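Local coordinates for protein PaaA (Enterobacter agglomerans, PDB 5FF5) that takes part in building the bicyclic core of pantocin A through post-translational Claisen condensation and decarboxylation, probably using adenylation chemistry as in E1-like enzymes, at residues V97-E102 against L130-K134; M140-W146 against R174-Y178; T158-G164 against H203-E209; G262-L266 against W323-S328; E267-G271 against I331-V336. One frame throughout, in Å; residues are numbered along the deposited sequence.

Contact 1. Residues V97-E102 against L130-K134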
# COMPACT_ATOMS: atom_id res chain seq x y z
N VAL A 97 16.27 -22.73 7.41
CA VAL A 97 14.82 -22.58 7.48
C VAL A 97 14.24 -22.24 6.13
O VAL A 97 13.29 -22.85 5.67
CB VAL A 97 14.43 -21.48 8.49
CG1 VAL A 97 12.96 -21.18 8.43
CG2 VAL A 97 14.87 -21.85 9.89
N LEU A 98 14.85 -21.27 5.46
CA LEU A 98 14.34 -20.77 4.20
C LEU A 98 14.85 -21.58 3.01
O LEU A 98 15.97 -22.09 3.02
CB LEU A 98 14.74 -19.30 4.06
CG LEU A 98 14.18 -18.42 5.19
CD1 LEU A 98 14.86 -17.07 5.25
CD2 LEU A 98 12.68 -18.26 4.98
N SER A 99 14.04 -21.69 1.96
CA SER A 99 14.44 -22.45 0.78
C SER A 99 15.23 -21.59 -0.19
O SER A 99 15.38 -20.39 0.03
CB SER A 99 13.22 -23.01 0.07
OG SER A 99 12.42 -21.95 -0.39
N GLY A 100 15.67 -22.19 -1.28
CA GLY A 100 16.31 -21.44 -2.34
C GLY A 100 15.31 -20.46 -2.93
O GLY A 100 15.65 -19.29 -3.20
N GLU A 101 14.08 -20.91 -3.14
CA GLU A 101 13.09 -20.01 -3.73
C GLU A 101 12.74 -18.84 -2.82
O GLU A 101 12.54 -17.73 -3.29
CB GLU A 101 11.81 -20.74 -4.12
CG GLU A 101 10.81 -19.71 -4.58
CD GLU A 101 9.39 -20.07 -4.31
OE1 GLU A 101 9.11 -21.26 -4.07
OE2 GLU A 101 8.56 -19.13 -4.25
N GLU A 102 12.59 -19.07 -1.53
CA GLU A 102 12.12 -17.99 -0.66
C GLU A 102 13.12 -16.82 -0.63
O GLU A 102 12.74 -15.65 -0.83
CB GLU A 102 11.85 -18.53 0.74
CG GLU A 102 10.59 -19.37 0.77
CD GLU A 102 10.44 -20.18 2.03
OE1 GLU A 102 9.29 -20.26 2.54
OE2 GLU A 102 11.45 -20.80 2.46
N LEU A 130 9.79 -14.52 10.38
CA LEU A 130 8.50 -14.37 9.73
C LEU A 130 7.96 -15.74 9.35
O LEU A 130 6.78 -15.98 9.48
CB LEU A 130 8.60 -13.48 8.48
CG LEU A 130 8.81 -11.97 8.64
CD1 LEU A 130 8.89 -11.30 7.28
CD2 LEU A 130 7.72 -11.34 9.53
N LYS A 131 8.82 -16.63 8.86
CA LYS A 131 8.31 -17.92 8.43
C LYS A 131 7.83 -18.71 9.63
O LYS A 131 6.93 -19.56 9.53
CB LYS A 131 9.35 -18.72 7.64
CG LYS A 131 8.75 -20.04 7.15
CD LYS A 131 9.55 -20.80 6.12
CE LYS A 131 8.60 -21.76 5.40
NZ LYS A 131 9.13 -22.40 4.17
N GLN A 132 8.41 -18.42 10.78
CA GLN A 132 8.04 -19.16 11.96
C GLN A 132 6.76 -18.61 12.61
O GLN A 132 6.22 -19.23 13.52
CB GLN A 132 9.22 -19.16 12.93
CG GLN A 132 10.23 -20.16 12.47
CD GLN A 132 11.65 -19.76 12.79
OE1 GLN A 132 11.91 -18.65 13.26
NE2 GLN A 132 12.58 -20.66 12.53
N SER A 133 6.28 -17.48 12.11
CA SER A 133 5.10 -16.84 12.67
C SER A 133 3.79 -17.40 12.16
O SER A 133 3.73 -17.93 11.06
CB SER A 133 5.14 -15.35 12.39
OG SER A 133 6.12 -14.74 13.18
N LYS A 134 2.75 -17.25 12.98
CA LYS A 134 1.38 -17.63 12.64
C LYS A 134 0.43 -16.51 13.00
O LYS A 134 0.28 -16.17 14.17
CB LYS A 134 0.95 -18.91 13.37
CG LYS A 134 1.76 -20.14 13.04
CD LYS A 134 1.00 -21.40 13.47
CE LYS A 134 -0.48 -21.25 13.17
NZ LYS A 134 -1.24 -22.48 13.50
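K131 has the largest share of this contact, followed by V97. It sits near the C-terminal end of helix 123-131, with its CB directed at the 97-102 segment, and its nearly fully extended side chain (all four chi angles near t) reaches across the gap. The backbones stay well apart, the closest CA atoms being those of L98 and K131 at 7.9 Å, so side chains do the joining. At the tip, K131 NZ meets E102 OE1 at 2.7 Å in a hydrogen-bonded salt bridge. Further back, the aliphatic part of the same side chain is covered by V97, with K131 CD 4.1 Å from V97 CG1, and L98 CD2 comes to 4.2 Å of K131 CD. V97 also touches Q132, its CG2 lying 3.7 Å from Q132 NE2. One turn before K131, E128 also touches V97 and L98.

E102 is well placed for K131 because its other oxygen is held at home. S99 N donates to E102 OE2 at 2.8 Å, and E102 N donates back to S99 OG at 3.1 Å. This reciprocal pair is a capping box with S99 as N-cap of helix 100-105, so the contact ties a capped helix start to the C-terminal part of helix 123-131, just ahead of strand 134-138 of the large sheet.

Contact 2. Residues M140-W146 against R174-Y178. With SO4 (sulfate ion), chain C.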
# COMPACT_ATOMS: atom_id res chain seq x y z
N MSE A 140 -12.76 -11.70 6.84
CA MSE A 140 -12.15 -11.44 5.54
C MSE A 140 -12.95 -10.43 4.70
O MSE A 140 -13.16 -10.60 3.50
CB MSE A 140 -11.97 -12.75 4.79
CG MSE A 140 -10.94 -13.68 5.44
SE MSE A 140 -9.08 -13.02 5.39
CE MSE A 140 -8.96 -12.43 7.23
N GLY A 141 -13.38 -9.36 5.37
CA GLY A 141 -13.92 -8.19 4.70
C GLY A 141 -12.78 -7.38 4.10
O GLY A 141 -11.69 -7.90 3.82
N GLY A 142 -13.07 -6.11 3.82
CA GLY A 142 -12.09 -5.19 3.28
C GLY A 142 -10.76 -5.17 4.02
O GLY A 142 -9.74 -5.57 3.47
N TRP A 143 -10.75 -4.69 5.26
CA TRP A 143 -9.48 -4.60 5.99
C TRP A 143 -8.84 -5.98 6.03
O TRP A 143 -7.62 -6.11 5.93
CB TRP A 143 -9.69 -4.05 7.41
CG TRP A 143 -10.50 -4.91 8.33
CD1 TRP A 143 -11.86 -4.87 8.52
CD2 TRP A 143 -10.00 -5.92 9.23
NE1 TRP A 143 -12.24 -5.81 9.47
CE2 TRP A 143 -11.12 -6.47 9.92
CE3 TRP A 143 -8.72 -6.43 9.51
CZ2 TRP A 143 -11.00 -7.48 10.88
CZ3 TRP A 143 -8.60 -7.45 10.47
CH2 TRP A 143 -9.74 -7.96 11.13
N GLY A 144 -9.68 -7.00 6.11
CA GLY A 144 -9.25 -8.37 6.27
C GLY A 144 -8.49 -8.97 5.12
O GLY A 144 -7.48 -9.65 5.32
N THR A 145 -8.98 -8.74 3.90
CA THR A 145 -8.37 -9.30 2.69
C THR A 145 -7.01 -8.68 2.36
O THR A 145 -6.13 -9.36 1.85
CB THR A 145 -9.28 -9.10 1.46
OG1 THR A 145 -9.74 -7.74 1.40
CG2 THR A 145 -10.49 -10.01 1.53
N TRP A 146 -6.84 -7.40 2.64
CA TRP A 146 -5.58 -6.74 2.32
C TRP A 146 -4.48 -7.14 3.27
O TRP A 146 -3.33 -7.27 2.87
CB TRP A 146 -5.75 -5.22 2.32
CG TRP A 146 -6.55 -4.74 1.17
CD1 TRP A 146 -7.90 -4.64 1.09
CD2 TRP A 146 -6.04 -4.28 -0.07
NE1 TRP A 146 -8.27 -4.16 -0.13
CE2 TRP A 146 -7.14 -3.92 -0.87
CE3 TRP A 146 -4.75 -4.12 -0.60
CZ2 TRP A 146 -7.00 -3.42 -2.15
CZ3 TRP A 146 -4.61 -3.63 -1.87
CH2 TRP A 146 -5.73 -3.29 -2.64
N ARG A 174 -13.43 -3.92 -3.42
CA ARG A 174 -12.54 -3.57 -2.31
C ARG A 174 -11.84 -4.76 -1.64
O ARG A 174 -10.77 -4.59 -1.05
CB ARG A 174 -13.31 -2.78 -1.24
CG ARG A 174 -14.64 -3.38 -0.86
CD ARG A 174 -15.22 -2.71 0.35
NE ARG A 174 -16.41 -3.42 0.84
CZ ARG A 174 -17.45 -3.75 0.09
NH1 ARG A 174 -17.47 -3.41 -1.19
NH2 ARG A 174 -18.48 -4.40 0.62
N GLN A 175 -12.45 -5.94 -1.68
CA GLN A 175 -11.86 -7.10 -1.04
C GLN A 175 -10.97 -7.82 -2.05
O GLN A 175 -11.47 -8.56 -2.89
CB GLN A 175 -12.96 -8.00 -0.50
CG GLN A 175 -14.13 -7.21 0.14
CD GLN A 175 -15.03 -8.06 1.03
OE1 GLN A 175 -14.78 -9.24 1.24
NE2 GLN A 175 -16.09 -7.45 1.55
N VAL A 176 -9.65 -7.62 -1.94
CA VAL A 176 -8.66 -7.94 -2.99
C VAL A 176 -8.31 -9.41 -3.24
O VAL A 176 -7.76 -9.73 -4.30
CB VAL A 176 -7.32 -7.21 -2.71
CG1 VAL A 176 -6.61 -7.78 -1.47
CG2 VAL A 176 -6.40 -7.26 -3.93
N LEU A 177 -8.60 -10.28 -2.28
CA LEU A 177 -8.31 -11.71 -2.40
C LEU A 177 -9.34 -12.44 -3.25
O LEU A 177 -9.18 -13.62 -3.56
CB LEU A 177 -8.26 -12.36 -1.02
CG LEU A 177 -7.02 -12.11 -0.18
CD1 LEU A 177 -7.06 -12.92 1.08
CD2 LEU A 177 -5.82 -12.50 -1.00
N TYR A 178 -10.39 -11.70 -3.64
CA TYR A 178 -11.51 -12.28 -4.37
C TYR A 178 -11.61 -11.67 -5.76
O TYR A 178 -11.77 -10.46 -5.90
CB TYR A 178 -12.84 -12.07 -3.62
CG TYR A 178 -12.77 -12.31 -2.13
CD1 TYR A 178 -12.13 -13.42 -1.62
CD2 TYR A 178 -13.35 -11.42 -1.24
CE1 TYR A 178 -12.06 -13.63 -0.25
CE2 TYR A 178 -13.29 -11.63 0.13
CZ TYR A 178 -12.65 -12.73 0.62
OH TYR A 178 -12.59 -12.95 1.99
S SO4 C . -15.88 -4.22 4.30
O1 SO4 C . -15.47 -2.85 3.97
O2 SO4 C . -15.68 -5.07 3.13
O3 SO4 C . -17.31 -4.31 4.64
O4 SO4 C . -15.04 -4.72 5.40
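Two backbone carbonyls receive the strongest bonds here: W146 NE1 donates to R174 O at 2.7 Å, and Y178 OH to M140 O at 2.9 Å, although the phenol oxygen is less surely placed. The first segment is the glycine-rich turn of a probable Rossmann-type GxGxxG motif, running from strand 134-138 into helix 142-153. G141 is the N-cap, and G142 N, at the helix start, donates to sulfate O4 and O2, both at 2.9 Å. R174 NE shares O2, also at 2.9 Å. The ion probably came from the crystallisation liquor, but its position is consistent with a phosphate-binding turn. A side chain on G141 would clash with it.

Q175 OE1 turns to K187, and lies 3.1 Å from M140 O as one acceptor beside another. Deeper in, T145 faces the turn Q175-Y178, a type I beta turn: V176 N makes a weak 3.3 Å bond to T145 OG1, while T145 CG2 comes to 3.5 Å of Y178 CE2. L177 CG approaches T145 O at 3.5 Å and packs on helix 187-198. Toward the second subunit, whose own W146 packs on W146 here, V176 lies over the indole, its CG1 3.9 Å from the centroid of the W146 five-membered ring in a CH-pi contact.

Contact 3. Residues T158-G164 against H203-E209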
# COMPACT_ATOMS: atom_id res chain seq x y z
N THR A 158 2.32 -18.83 8.50
CA THR A 158 1.00 -19.45 8.41
C THR A 158 -0.10 -18.41 8.59
O THR A 158 0.01 -17.50 9.41
CB THR A 158 0.82 -20.54 9.46
OG1 THR A 158 1.92 -21.46 9.40
CG2 THR A 158 -0.48 -21.29 9.23
N LEU A 159 -1.17 -18.57 7.84
CA LEU A 159 -2.32 -17.69 7.97
C LEU A 159 -3.53 -18.47 8.43
O LEU A 159 -3.86 -19.48 7.82
CB LEU A 159 -2.62 -16.99 6.64
CG LEU A 159 -1.80 -15.74 6.27
CD1 LEU A 159 -2.24 -15.22 4.94
CD2 LEU A 159 -1.96 -14.66 7.32
N ARG A 160 -4.16 -18.04 9.52
CA ARG A 160 -5.43 -18.60 9.96
C ARG A 160 -6.54 -17.65 9.60
O ARG A 160 -6.62 -16.57 10.18
CB ARG A 160 -5.48 -18.82 11.47
CG ARG A 160 -4.39 -19.67 12.03
CD ARG A 160 -4.56 -19.85 13.53
NE ARG A 160 -5.60 -20.82 13.87
CZ ARG A 160 -5.41 -22.13 13.90
NH1 ARG A 160 -4.22 -22.64 13.60
NH2 ARG A 160 -6.41 -22.94 14.24
N LEU A 161 -7.40 -18.03 8.66
CA LEU A 161 -8.48 -17.15 8.23
C LEU A 161 -9.78 -17.64 8.84
O LEU A 161 -10.09 -18.82 8.75
CB LEU A 161 -8.60 -17.11 6.71
CG LEU A 161 -7.32 -16.86 5.93
CD1 LEU A 161 -7.67 -16.96 4.47
CD2 LEU A 161 -6.75 -15.50 6.27
N ILE A 162 -10.54 -16.72 9.42
CA ILE A 162 -11.80 -17.03 10.10
C ILE A 162 -12.94 -16.25 9.47
O ILE A 162 -13.00 -15.04 9.62
CB ILE A 162 -11.72 -16.65 11.61
CG1 ILE A 162 -10.34 -16.96 12.19
CG2 ILE A 162 -12.86 -17.25 12.39
CD1 ILE A 162 -9.79 -18.30 11.78
N ASP A 163 -13.87 -16.92 8.82
CA ASP A 163 -14.98 -16.19 8.20
C ASP A 163 -16.10 -17.09 7.67
O ASP A 163 -15.85 -18.13 7.05
CB ASP A 163 -14.43 -15.33 7.07
CG ASP A 163 -15.43 -14.34 6.54
OD1 ASP A 163 -16.36 -14.77 5.82
OD2 ASP A 163 -15.28 -13.13 6.84
N GLY A 164 -17.34 -16.66 7.89
CA GLY A 164 -18.49 -17.45 7.47
C GLY A 164 -19.21 -16.95 6.23
O GLY A 164 -20.27 -17.48 5.88
N HIS A 203 1.26 -21.46 4.58
CA HIS A 203 0.24 -22.45 4.94
C HIS A 203 -1.03 -21.73 5.33
O HIS A 203 -1.01 -20.87 6.19
CB HIS A 203 0.68 -23.34 6.10
CG HIS A 203 2.01 -24.00 5.89
ND1 HIS A 203 3.12 -23.67 6.63
CD2 HIS A 203 2.40 -24.95 5.01
CE1 HIS A 203 4.15 -24.39 6.22
NE2 HIS A 203 3.74 -25.17 5.23
N VAL A 204 -2.16 -22.12 4.75
CA VAL A 204 -3.41 -21.47 5.10
C VAL A 204 -4.42 -22.43 5.77
O VAL A 204 -4.85 -23.44 5.20
CB VAL A 204 -4.03 -20.81 3.88
CG1 VAL A 204 -5.31 -20.09 4.28
CG2 VAL A 204 -3.06 -19.85 3.27
N GLU A 205 -4.79 -22.08 6.99
CA GLU A 205 -5.78 -22.82 7.76
C GLU A 205 -7.06 -22.00 7.76
O GLU A 205 -7.06 -20.83 8.17
CB GLU A 205 -5.27 -23.05 9.19
CG GLU A 205 -4.02 -23.90 9.24
CD GLU A 205 -3.32 -23.86 10.59
OE1 GLU A 205 -3.86 -23.23 11.52
OE2 GLU A 205 -2.22 -24.44 10.73
N THR A 206 -8.14 -22.63 7.30
CA THR A 206 -9.37 -21.90 7.06
C THR A 206 -10.51 -22.40 7.94
O THR A 206 -10.65 -23.58 8.19
CB THR A 206 -9.80 -22.00 5.59
OG1 THR A 206 -9.92 -23.38 5.20
CG2 THR A 206 -8.78 -21.25 4.71
N PHE A 207 -11.27 -21.47 8.49
CA PHE A 207 -12.41 -21.82 9.28
C PHE A 207 -13.67 -21.16 8.76
O PHE A 207 -13.91 -19.99 8.98
CB PHE A 207 -12.15 -21.45 10.72
CG PHE A 207 -10.95 -22.12 11.29
CD1 PHE A 207 -11.04 -23.39 11.83
CD2 PHE A 207 -9.72 -21.50 11.25
CE1 PHE A 207 -9.92 -24.02 12.33
CE2 PHE A 207 -8.60 -22.14 11.75
CZ PHE A 207 -8.70 -23.39 12.29
N PHE A 208 -14.51 -21.95 8.10
CA PHE A 208 -15.72 -21.39 7.54
C PHE A 208 -16.74 -21.23 8.64
O PHE A 208 -17.60 -22.08 8.81
CB PHE A 208 -16.26 -22.24 6.40
CG PHE A 208 -17.52 -21.71 5.81
CD1 PHE A 208 -17.68 -20.35 5.62
CD2 PHE A 208 -18.54 -22.56 5.41
CE1 PHE A 208 -18.84 -19.84 5.07
CE2 PHE A 208 -19.69 -22.05 4.86
CZ PHE A 208 -19.84 -20.68 4.69
N GLU A 209 -16.60 -20.15 9.41
CA GLU A 209 -17.52 -19.84 10.49
C GLU A 209 -17.29 -18.42 10.98
O GLU A 209 -16.20 -17.89 10.80
CB GLU A 209 -17.30 -20.81 11.63
CG GLU A 209 -16.02 -20.56 12.41
CD GLU A 209 -15.83 -21.54 13.55
OE1 GLU A 209 -15.34 -22.66 13.28
OE2 GLU A 209 -16.20 -21.21 14.71
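Strands 158-162 and 203-207 run side by side in the same direction, their axes 4.7 Å apart at an angle of 17°. They are the two parallel strands of a beta-alpha-beta crossover, with helix 187-198 between them in sequence, at one edge of the Rossmann-like sheet. L159 N donates to H203 O at 2.8 Å, E205 N to L159 O, L161 N to E205 O and F207 N to L161 O at 2.9 Å each, and D163 N to F207 O at 3.1 Å.

Side chains alternate between the faces. L159, L161 and V204 lie on the face covered by helix 187-198, where L161 CD1 meets V204 CG1 at 3.9 Å. The other face carries R160, I162, E205 and F207, with I162 and F207 packed against helix 215-222. R160 and E205 form a salt bridge there, though their terminal atoms are too close for exact placement, and R160 NE also bonds L221 O. Beyond it, I162 CD1 presses to 3.2 Å of F207 CD2.

Contact 4. Residues G262-L266 against W323-S328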
# COMPACT_ATOMS: atom_id res chain seq x y z
N GLY A 262 -9.15 0.31 12.30
CA GLY A 262 -10.49 0.64 11.89
C GLY A 262 -10.61 2.07 11.42
O GLY A 262 -9.82 2.92 11.80
N GLY A 263 -11.64 2.32 10.62
CA GLY A 263 -11.89 3.63 10.08
C GLY A 263 -12.75 3.50 8.85
O GLY A 263 -13.39 2.48 8.62
N ASP A 264 -12.78 4.56 8.07
CA ASP A 264 -13.56 4.59 6.86
C ASP A 264 -12.86 5.38 5.76
O ASP A 264 -11.80 5.97 5.97
CB ASP A 264 -14.92 5.18 7.17
CG ASP A 264 -14.82 6.46 7.97
OD1 ASP A 264 -14.08 7.38 7.55
OD2 ASP A 264 -15.44 6.54 9.04
N PRO A 265 -13.44 5.37 4.56
CA PRO A 265 -12.95 6.21 3.47
C PRO A 265 -12.62 7.64 3.88
O PRO A 265 -11.97 8.31 3.08
CB PRO A 265 -14.12 6.18 2.49
CG PRO A 265 -14.63 4.76 2.64
CD PRO A 265 -14.46 4.41 4.11
N LEU A 266 -13.07 8.12 5.04
CA LEU A 266 -12.80 9.50 5.49
C LEU A 266 -11.59 9.66 6.45
O LEU A 266 -10.76 10.55 6.25
CB LEU A 266 -14.06 10.08 6.13
CG LEU A 266 -15.24 10.36 5.17
CD1 LEU A 266 -16.41 10.95 5.91
CD2 LEU A 266 -14.85 11.28 4.01
N TRP A 323 -20.30 1.55 3.20
CA TRP A 323 -19.75 2.39 2.13
C TRP A 323 -18.20 2.37 2.07
O TRP A 323 -17.54 2.95 2.92
CB TRP A 323 -20.26 3.82 2.29
CG TRP A 323 -19.99 4.39 3.65
CD1 TRP A 323 -20.59 4.03 4.82
CD2 TRP A 323 -19.06 5.42 3.97
NE1 TRP A 323 -20.08 4.78 5.86
CE2 TRP A 323 -19.14 5.64 5.36
CE3 TRP A 323 -18.16 6.17 3.22
CZ2 TRP A 323 -18.35 6.58 6.01
CZ3 TRP A 323 -17.39 7.11 3.87
CH2 TRP A 323 -17.49 7.30 5.25
N GLN A 324 -17.62 1.72 1.07
CA GLN A 324 -16.19 1.48 1.04
C GLN A 324 -15.62 1.45 -0.36
O GLN A 324 -16.32 1.12 -1.32
CB GLN A 324 -15.85 0.17 1.75
CG GLN A 324 -15.87 0.24 3.26
CD GLN A 324 -14.64 0.92 3.85
OE1 GLN A 324 -13.73 1.35 3.12
NE2 GLN A 324 -14.60 1.01 5.18
N SER A 325 -14.32 1.76 -0.47
CA SER A 325 -13.56 1.62 -1.71
C SER A 325 -12.16 1.15 -1.34
O SER A 325 -11.77 1.19 -0.17
CB SER A 325 -13.50 2.92 -2.47
OG SER A 325 -12.77 3.88 -1.73
N ALA A 326 -11.41 0.67 -2.32
CA ALA A 326 -10.14 -0.01 -2.02
C ALA A 326 -9.04 0.86 -1.34
O ALA A 326 -8.36 0.39 -0.42
CB ALA A 326 -9.59 -0.65 -3.30
N PRO A 327 -8.86 2.12 -1.80
CA PRO A 327 -7.75 2.99 -1.35
C PRO A 327 -7.57 3.09 0.16
O PRO A 327 -6.45 3.12 0.65
CB PRO A 327 -8.12 4.35 -1.94
CG PRO A 327 -8.87 4.02 -3.17
CD PRO A 327 -9.65 2.77 -2.86
N SER A 328 -8.67 3.17 0.88
CA SER A 328 -8.61 3.31 2.32
C SER A 328 -8.08 2.03 2.96
O SER A 328 -7.40 2.06 3.98
CB SER A 328 -9.99 3.67 2.84
OG SER A 328 -10.79 4.12 1.75
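This is an apolar packing contact in which the turn linking strands 258-263 and 267-274 is covered by the residues leading into helix 326-345. P265 is the centrepiece. P265 CD lies over one face of the W323 indole, and P265 CB is 3.7 Å from W323 CZ3, while L266 CG comes up at the indole edge, 3.8 Å from W323 CH2. D264 adds its CB, 3.8 Å from the same CH2. On its other contacts the proline meets polar atoms without bonding them: P265 CD is 3.3 Å from Q324 OE1, and P265 CA 3.5 Å from S328 OG.

The turn holds its own shape. D264 OD1 accepts from L266 N at 2.8 Å as an Asx turn, though that nitrogen is crowded in the model, and accepts from E267 N as well. Around the contact, strands 258-263 and 267-274 pair antiparallel, S328 lies in the first turn of helix 326-345, and the second subunit closes over it, its L115 packing on W323 and its Q112 bonding S325 OG.

Contact 5. Residues E267-G271 against I331-V336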
# COMPACT_ATOMS: atom_id res chain seq x y z
N GLU A 267 -11.48 8.79 7.45
CA GLU A 267 -10.29 8.79 8.32
C GLU A 267 -9.99 7.36 8.77
O GLU A 267 -10.89 6.57 9.02
CB GLU A 267 -10.47 9.65 9.57
CG GLU A 267 -11.38 8.99 10.58
CD GLU A 267 -11.19 9.49 11.99
OE1 GLU A 267 -10.41 10.45 12.17
OE2 GLU A 267 -11.81 8.91 12.91
N ILE A 268 -8.71 7.05 8.91
CA ILE A 268 -8.29 5.70 9.23
C ILE A 268 -7.59 5.73 10.55
O ILE A 268 -6.98 6.75 10.90
CB ILE A 268 -7.32 5.14 8.18
CG1 ILE A 268 -6.09 6.04 8.12
CG2 ILE A 268 -7.95 5.07 6.81
CD1 ILE A 268 -4.99 5.49 7.25
N SER A 269 -7.62 4.61 11.27
CA SER A 269 -6.85 4.51 12.50
C SER A 269 -6.20 3.13 12.50
O SER A 269 -6.75 2.19 11.94
CB SER A 269 -7.73 4.73 13.74
OG SER A 269 -8.51 3.58 14.04
N VAL A 270 -4.98 3.02 13.03
CA VAL A 270 -4.33 1.73 13.12
C VAL A 270 -3.58 1.50 14.43
O VAL A 270 -2.77 2.32 14.85
CB VAL A 270 -3.39 1.47 11.93
CG1 VAL A 270 -2.59 0.20 12.15
CG2 VAL A 270 -4.19 1.37 10.66
N GLY A 271 -3.92 0.41 15.11
CA GLY A 271 -3.36 0.14 16.42
C GLY A 271 -4.34 0.57 17.47
O GLY A 271 -5.44 1.05 17.15
N ILE A 331 -4.03 1.47 2.49
CA ILE A 331 -3.27 2.27 3.42
C ILE A 331 -3.28 1.59 4.78
O ILE A 331 -2.23 1.42 5.40
CB ILE A 331 -3.83 3.68 3.56
CG1 ILE A 331 -3.72 4.42 2.24
CG2 ILE A 331 -3.06 4.44 4.60
CD1 ILE A 331 -4.08 5.86 2.37
N MSE A 332 -4.47 1.17 5.22
CA MSE A 332 -4.66 0.57 6.53
C MSE A 332 -3.93 -0.77 6.68
O MSE A 332 -3.34 -1.04 7.73
CB MSE A 332 -6.15 0.40 6.79
CG MSE A 332 -6.59 0.57 8.23
SE MSE A 332 -8.40 1.32 8.23
CE MSE A 332 -9.23 0.13 6.93
N ALA A 333 -3.94 -1.59 5.64
CA ALA A 333 -3.26 -2.88 5.70
C ALA A 333 -1.73 -2.74 5.62
O ALA A 333 -0.99 -3.56 6.20
CB ALA A 333 -3.75 -3.79 4.61
N GLY A 334 -1.27 -1.72 4.90
CA GLY A 334 0.15 -1.46 4.75
C GLY A 334 0.78 -0.91 6.01
O GLY A 334 1.92 -1.24 6.33
N ILE A 335 0.08 -0.01 6.69
CA ILE A 335 0.51 0.44 8.00
C ILE A 335 0.54 -0.73 8.98
O ILE A 335 1.50 -0.91 9.72
CB ILE A 335 -0.42 1.52 8.54
CG1 ILE A 335 -0.57 2.64 7.52
CG2 ILE A 335 0.08 2.05 9.86
CD1 ILE A 335 -1.40 3.79 8.00
N VAL A 336 -0.50 -1.55 8.95
CA VAL A 336 -0.60 -2.71 9.81
C VAL A 336 0.49 -3.72 9.53
O VAL A 336 1.14 -4.23 10.43
CB VAL A 336 -1.95 -3.43 9.64
CG1 VAL A 336 -1.88 -4.82 10.22
CG2 VAL A 336 -3.05 -2.64 10.29
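I268 is the first residue of strand 267-271 to engage the helix. Its CB points at it, and its long side chain sends CD1 to 3.4 Å of I331 CG2 and 4.0 Å of I335 CD1, while CB lies 4.0 Å from the selenium of M332, a selenomethionine in this crystal. S269 turns its CB away, as strand alternation demands, and its hydroxyl bonds G262 O in the neighbouring strand 258-263. V270 then points back and is the most covered residue: CG2 meets M332 CG at 3.5 Å, and CG1 meets V336 CG2 at 3.4 Å and I335 CG2 at 4.0 Å.

I331 and I335 stand one turn apart, as do M332 and V336, so these two neighbouring rows of the helix receive the two strand residues. I331 and I335 also pack on I335 and I331 of the second subunit. With the axes 8.7 Å apart and only 20° from parallel, this is the hydrophobic helix-on-sheet packing of an alpha/beta fold.

Contact 1 comes first along the chain and stands apart: its centre is about 20 Å from that of contact 3 and about 32 Å from that of contact 4, yet it leads straight into the large sheet, S133 O lying 3.1 Å from T158 N. Contacts 2 and 3 alternate along the chain, with centres about 13 Å apart, and meet where M140 N approaches D163 OD2 at 2.9 Å. Contacts 4 and 5 also alternate, sharing helix 326-345 and neighbouring strands. Contact 2 touches both, through R174 against Q324 and W146 against A333. The result is the parallel, Rossmann-like part joined to the antiparallel part of one mixed sheet, with contacts 2, 4 and 5 facing the second subunit.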